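Local structure of disulfide bond protein A (Staphylococcus aureus, 3BCI) at residues 85-88 and 89-92; 21-24 and 25-28; 112-115 and 116-119. The protein probably acts as a thiol-disulfide oxidoreductase of the thioredoxin family, introducing disulfide bonds into folding proteins. All coordinates share one frame; numbering follows the deposited sequence.

Interaction 1. Residues 85-88 and 89-92; sequences QLFA and AQQD
Phe87 and Gln90 send their side chains the same way, side by side, from the last part of helix 79-88 and the loop that follows, which leads to helix 100-108. Helix 79-88 belongs to the helical insertion of the DsbA thioredoxin fold. The amide of Gln90 comes up at the edge of the Phe87 ring, near its plane, with NE2 of Gln90 4.0 Å from CD2 of Phe87, and the ring and amide planes are turned 72° apart. Gln90 can reach that far because CG lies anti to its backbone N (chi1 -170°) and the chain stays extended beyond it. Its NE2 is then held by the backbone oxygens of Tyr21 and Cys23, while the Phe87 ring meets that of Tyr21 and touches Cys26 and Lys27. Ala89, by contrast, directs its methyl to His106 of helix 100-108, a helix that Leu86 also packs on.

The backbone turns through two successive i to i+3 bonds of 3-10 type. Ala89 N donates to Leu86 O at 3.0 Å, and Gln90 N to Phe87 O at 3.1 Å. The bond from Ala89 N to Gln85 O, at 3.4 Å, is weak. Beyond the turn, a single water bridges two carbonyls, donating to Gln90 O and, at 2.9 Å, to Ala88 O.

Interaction 2. Residues 21-24 and 25-28; sequences YKCP and YCKE
Cys23 turns its side chain toward Cys26 at the first turn of helix 24-42. Both cysteines were modelled in two conformers, so the sulfur contacts, the cap included, hold for one of them and are tentative. Cys23 CB lies against both side-chain atoms of its partner, 3.7 Å from Cys26 CB and 3.4 Å from Cys26 SG. One bond further, the anti torsion (chi1 175°) sets Cys23 SG beside the carbonyl carbon, facing Cys26 N and SG. There it accepts a weak N-cap bond from Cys26 N at 3.5 Å and brushes Tyr25 CB. This is the CxxC of the thioredoxin fold, here Cys-Pro-Tyr-Cys, and Cys23 and Cys26 are the pair seen joined as a disulfide in this protein. In this conformer Cys23 SG and Cys26 SG are 3.2 Å apart, longer than a disulfide bond, which is doubtful evidence of redox state.

The main chain carries the turn onward. Lys27 N donates to Cys23 O at 3.1 Å, and Glu28 N to Pro24 O at 3.2 Å. Lys27 CB rests on Pro24 O at 3.2 Å before the rest of the chain leads away to a salt bridge with Glu31.

Interaction 3. Residues 112-115 and 116-119; sequences LDKE and TENK
Asp113 caps the start of helix 114-125 by turning its carboxylate back onto Thr116. Its OD2 accepts from Thr116 N at 3.1 Å, the N-H arriving at 149° from above the carboxylate plane, 50° out of it. The carboxylate reaches that amide because CG sits between the backbone N and the carbonyl carbon (chi1 71°), folded over the helix end. The other oxygen, OD1, faces Thr116 OG1 at a modelled distance too short to trust; the contact is doubtful, with the hydroxyl at most its apparent donor. A negative group at the amino end of a helix is well placed to be stabilised there by the helix dipole, and Asp113 would be expected to stay ionised.

Regular helical bonds take over at once. Glu117 N meets Asp113 O at 3.1 Å, Asn118 N meets Lys114 O at 2.9 Å, and Lys119 N goes to Glu115 O.

Further out, Glu117 runs out extended and a water links its OE1 to the backbone N of Leu112, before the cap. Glu117 OE2 is 4.1 Å from Lys114 NZ, too far for a salt bridge, though the opposite charges should still attract. The aliphatic part of Lys114 also runs past Asn118, with Lys114 CG 3.8 Å from Asn118 ND2.

On another flank, Leu112 crosses Thr116 at about a right angle, Leu112 CD1 lying 3.9 Å from Thr116 CG2. Leu112 also rests on Ala75 and Ser78, in the loop joining helices 61-74 and 79-88, and so ties this surface turn, just after helix 100-108, to the loop between those two helices.

Interaction 2 comes first along the chain, at the start of helix 24-42; interaction 1 follows in the last part of helix 79-88 and the loop after it, and interaction 3 at the start of helix 114-125. Interactions 1 and 2 have centres 8 Å apart and touch, through the Gln90 side chain against the main chain of 21-24. Interaction 3 is remote: its centre lies 23 Å from that of interaction 1 and 28 Å from that of interaction 2, on the opposite side of the chain's centre from the latter. Interactions 1 and 2 thus lie together at the redox centre, where the helical insertion meets the thioredoxin core, while interaction 3 lies at the surface far from it.

Interaction 1. Residues 85-88 and 89-92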
# COMPACT_ATOMS: atom_id res chain seq x y z
N GLN A 85 -9.89 0.34 1.44
CA GLN A 85 -10.97 -0.29 0.70
C GLN A 85 -10.53 -1.55 -0.04
O GLN A 85 -11.31 -2.49 -0.18
CB GLN A 85 -11.60 0.71 -0.27
CG GLN A 85 -12.45 1.78 0.42
CD GLN A 85 -12.93 2.87 -0.53
OE1 GLN A 85 -13.40 2.58 -1.63
NE2 GLN A 85 -12.84 4.12 -0.09
N LEU A 86 -9.29 -1.58 -0.51
CA LEU A 86 -8.81 -2.75 -1.23
C LEU A 86 -8.57 -3.91 -0.25
O LEU A 86 -8.96 -5.05 -0.52
CB LEU A 86 -7.53 -2.43 -2.01
CG LEU A 86 -7.02 -3.55 -2.94
CD1 LEU A 86 -8.13 -3.99 -3.89
CD2 LEU A 86 -5.83 -3.04 -3.75
N PHE A 87 -7.93 -3.63 0.88
CA PHE A 87 -7.69 -4.68 1.87
C PHE A 87 -9.03 -5.25 2.34
O PHE A 87 -9.14 -6.45 2.58
CB PHE A 87 -6.92 -4.12 3.08
CG PHE A 87 -5.43 -4.22 2.94
CD1 PHE A 87 -4.64 -3.07 3.00
CD2 PHE A 87 -4.81 -5.45 2.78
CE1 PHE A 87 -3.26 -3.15 2.90
CE2 PHE A 87 -3.42 -5.54 2.68
CZ PHE A 87 -2.64 -4.39 2.74
N ALA A 88 -10.03 -4.39 2.45
CA ALA A 88 -11.37 -4.80 2.90
C ALA A 88 -12.04 -5.80 1.96
O ALA A 88 -12.92 -6.55 2.37
CB ALA A 88 -12.26 -3.58 3.08
N ALA A 89 -11.63 -5.81 0.69
CA ALA A 89 -12.22 -6.72 -0.28
C ALA A 89 -11.42 -8.00 -0.45
O ALA A 89 -11.74 -8.84 -1.30
CB ALA A 89 -12.35 -6.01 -1.63
N GLN A 90 -10.38 -8.16 0.35
CA GLN A 90 -9.51 -9.33 0.28
C GLN A 90 -10.25 -10.67 0.27
O GLN A 90 -11.15 -10.90 1.08
CB GLN A 90 -8.52 -9.32 1.44
CG GLN A 90 -7.41 -10.35 1.33
CD GLN A 90 -6.42 -10.26 2.47
OE1 GLN A 90 -6.56 -10.93 3.49
NE2 GLN A 90 -5.41 -9.41 2.31
N GLN A 91 -9.87 -11.55 -0.65
CA GLN A 91 -10.47 -12.88 -0.75
C GLN A 91 -9.40 -13.90 -0.38
O GLN A 91 -8.34 -13.54 0.13
CB GLN A 91 -10.94 -13.15 -2.19
CG GLN A 91 -12.14 -12.33 -2.64
CD GLN A 91 -13.42 -12.72 -1.93
OE1 GLN A 91 -13.68 -13.90 -1.71
NE2 GLN A 91 -14.23 -11.73 -1.58
N ASP A 92 -9.68 -15.18 -0.65
CA ASP A 92 -8.73 -16.24 -0.36
C ASP A 92 -7.47 -15.91 -1.15
O ASP A 92 -7.56 -15.54 -2.32
CB ASP A 92 -9.27 -17.59 -0.81
CG ASP A 92 -8.41 -18.74 -0.33
OD1 ASP A 92 -8.47 -19.05 0.88
OD2 ASP A 92 -7.68 -19.33 -1.15
O HOH W 1 -12.51 -9.41 2.57

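Interaction 2. Residues 21-24 and 25-28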
# COMPACT_ATOMS: atom_id res chain seq x y z
N TYR A 21 -1.34 -6.90 -0.80
CA TYR A 21 -2.79 -6.76 -0.64
C TYR A 21 -3.50 -8.09 -0.46
O TYR A 21 -4.62 -8.14 0.03
CB TYR A 21 -3.38 -6.02 -1.85
CG TYR A 21 -3.11 -4.53 -1.85
CD1 TYR A 21 -3.63 -3.72 -0.85
CD2 TYR A 21 -2.31 -3.95 -2.83
CE1 TYR A 21 -3.36 -2.35 -0.82
CE2 TYR A 21 -2.04 -2.58 -2.81
CZ TYR A 21 -2.57 -1.79 -1.80
OH TYR A 21 -2.30 -0.45 -1.76
N LYS A 22 -2.84 -9.18 -0.84
CA LYS A 22 -3.43 -10.52 -0.72
C LYS A 22 -3.07 -11.19 0.59
O LYS A 22 -3.55 -12.29 0.89
CB LYS A 22 -2.95 -11.41 -1.87
CG LYS A 22 -3.37 -10.93 -3.25
CD LYS A 22 -3.05 -11.95 -4.33
CE LYS A 22 -3.98 -13.16 -4.25
NZ LYS A 22 -3.61 -14.20 -5.26
N CYS A 23 -2.24 -10.52 1.38
CA CYS A 23 -1.82 -11.06 2.66
C CYS A 23 -2.80 -10.78 3.79
O CYS A 23 -3.11 -9.63 4.11
CB CYS A 23 -0.44 -10.52 3.01
SG CYS A 23 0.15 -10.98 4.62
N PRO A 24 -3.30 -11.85 4.41
CA PRO A 24 -4.27 -11.75 5.51
C PRO A 24 -3.80 -10.93 6.70
O PRO A 24 -4.57 -10.13 7.23
CB PRO A 24 -4.52 -13.21 5.89
CG PRO A 24 -4.29 -13.94 4.60
CD PRO A 24 -3.05 -13.27 4.08
N TYR A 25 -2.56 -11.13 7.12
CA TYR A 25 -2.03 -10.39 8.26
C TYR A 25 -1.82 -8.92 7.92
O TYR A 25 -1.91 -8.06 8.79
CB TYR A 25 -0.72 -11.02 8.75
CG TYR A 25 -0.92 -12.31 9.51
CD1 TYR A 25 -2.19 -12.85 9.70
CD2 TYR A 25 0.17 -13.01 10.03
CE1 TYR A 25 -2.38 -14.04 10.40
CE2 TYR A 25 -0.00 -14.21 10.73
CZ TYR A 25 -1.28 -14.71 10.91
OH TYR A 25 -1.46 -15.89 11.60
N CYS A 26 -1.53 -8.64 6.65
CA CYS A 26 -1.33 -7.26 6.20
C CYS A 26 -2.67 -6.53 6.29
O CYS A 26 -2.73 -5.33 6.57
CB CYS A 26 -0.80 -7.24 4.76
SG CYS A 26 0.87 -7.85 4.58
N LYS A 27 -3.75 -7.27 6.06
CA LYS A 27 -5.10 -6.70 6.12
C LYS A 27 -5.36 -6.32 7.58
O LYS A 27 -5.97 -5.29 7.87
CB LYS A 27 -6.11 -7.76 5.64
CG LYS A 27 -7.58 -7.41 5.83
CD LYS A 27 -8.46 -8.52 5.24
CE LYS A 27 -9.94 -8.23 5.40
NZ LYS A 27 -10.38 -8.32 6.82
N GLU A 28 -4.90 -7.17 8.50
CA GLU A 28 -5.06 -6.93 9.93
C GLU A 28 -4.31 -5.68 10.36
O GLU A 28 -4.83 -4.89 11.14
CB GLU A 28 -4.52 -8.11 10.72
CG GLU A 28 -5.57 -9.10 11.14
CD GLU A 28 -4.97 -10.32 11.81
OE1 GLU A 28 -4.09 -10.16 12.68
OE2 GLU A 28 -5.37 -11.44 11.48

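Interaction 3. Residues 112-115 and 116-119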
# COMPACT_ATOMS: atom_id res chain seq x y z
N LEU A 112 -13.10 10.21 -8.25
CA LEU A 112 -12.20 11.28 -8.65
C LEU A 112 -12.86 11.86 -9.89
O LEU A 112 -13.87 11.34 -10.36
CB LEU A 112 -10.84 10.71 -9.02
CG LEU A 112 -10.17 9.77 -8.01
CD1 LEU A 112 -8.95 9.12 -8.66
CD2 LEU A 112 -9.77 10.54 -6.77
N ASP A 113 -12.30 12.94 -10.43
CA ASP A 113 -12.88 13.49 -11.64
C ASP A 113 -12.62 12.45 -12.73
O ASP A 113 -11.65 11.69 -12.66
CB ASP A 113 -12.24 14.83 -12.03
CG ASP A 113 -10.82 14.68 -12.52
OD1 ASP A 113 -9.90 14.65 -11.69
OD2 ASP A 113 -10.63 14.58 -13.76
N LYS A 114 -13.50 12.42 -13.73
CA LYS A 114 -13.42 11.46 -14.82
C LYS A 114 -12.05 11.26 -15.46
O LYS A 114 -11.58 10.13 -15.57
CB LYS A 114 -14.43 11.84 -15.91
CG LYS A 114 -14.58 10.81 -17.01
CD LYS A 114 -15.25 9.54 -16.50
CE LYS A 114 -15.66 8.64 -17.65
NZ LYS A 114 -16.46 7.47 -17.20
N GLU A 115 -11.41 12.35 -15.88
CA GLU A 115 -10.11 12.24 -16.53
C GLU A 115 -9.00 11.69 -15.64
O GLU A 115 -8.12 10.99 -16.11
CB GLU A 115 -9.69 13.59 -17.12
CG GLU A 115 -10.55 14.08 -18.30
CD GLU A 115 -10.67 13.06 -19.44
OE1 GLU A 115 -9.72 12.27 -19.64
OE2 GLU A 115 -11.71 13.05 -20.14
N THR A 116 -9.04 12.00 -14.35
CA THR A 116 -8.02 11.49 -13.43
C THR A 116 -8.22 9.98 -13.32
O THR A 116 -7.27 9.21 -13.34
CB THR A 116 -8.14 12.15 -12.04
OG1 THR A 116 -7.88 13.55 -12.16
CG2 THR A 116 -7.15 11.53 -11.07
N GLU A 117 -9.48 9.59 -13.21
CA GLU A 117 -9.87 8.19 -13.12
C GLU A 117 -9.35 7.43 -14.34
O GLU A 117 -8.73 6.38 -14.20
CB GLU A 117 -11.39 8.11 -13.05
CG GLU A 117 -11.98 6.72 -13.06
CD GLU A 117 -13.49 6.76 -12.96
OE1 GLU A 117 -14.00 7.17 -11.90
OE2 GLU A 117 -14.16 6.40 -13.94
N ASN A 118 -9.61 7.96 -15.53
CA ASN A 118 -9.17 7.32 -16.77
C ASN A 118 -7.66 7.23 -16.84
O ASN A 118 -7.11 6.23 -17.32
CB ASN A 118 -9.68 8.08 -18.00
CG ASN A 118 -11.18 8.02 -18.15
OD1 ASN A 118 -11.82 7.10 -17.65
ND2 ASN A 118 -11.75 9.00 -18.85
N LYS A 119 -6.99 8.27 -16.38
CA LYS A 119 -5.53 8.33 -16.39
C LYS A 119 -4.90 7.23 -15.53
O LYS A 119 -3.92 6.60 -15.93
CB LYS A 119 -5.07 9.71 -15.90
CG LYS A 119 -3.57 9.91 -15.84
CD LYS A 119 -3.24 11.36 -15.48
CE LYS A 119 -3.88 11.77 -14.16
NZ LYS A 119 -3.64 13.21 -13.85
O HOH W 2 -12.52 7.66 -9.57
O HOH W 3 -13.50 6.03 -16.24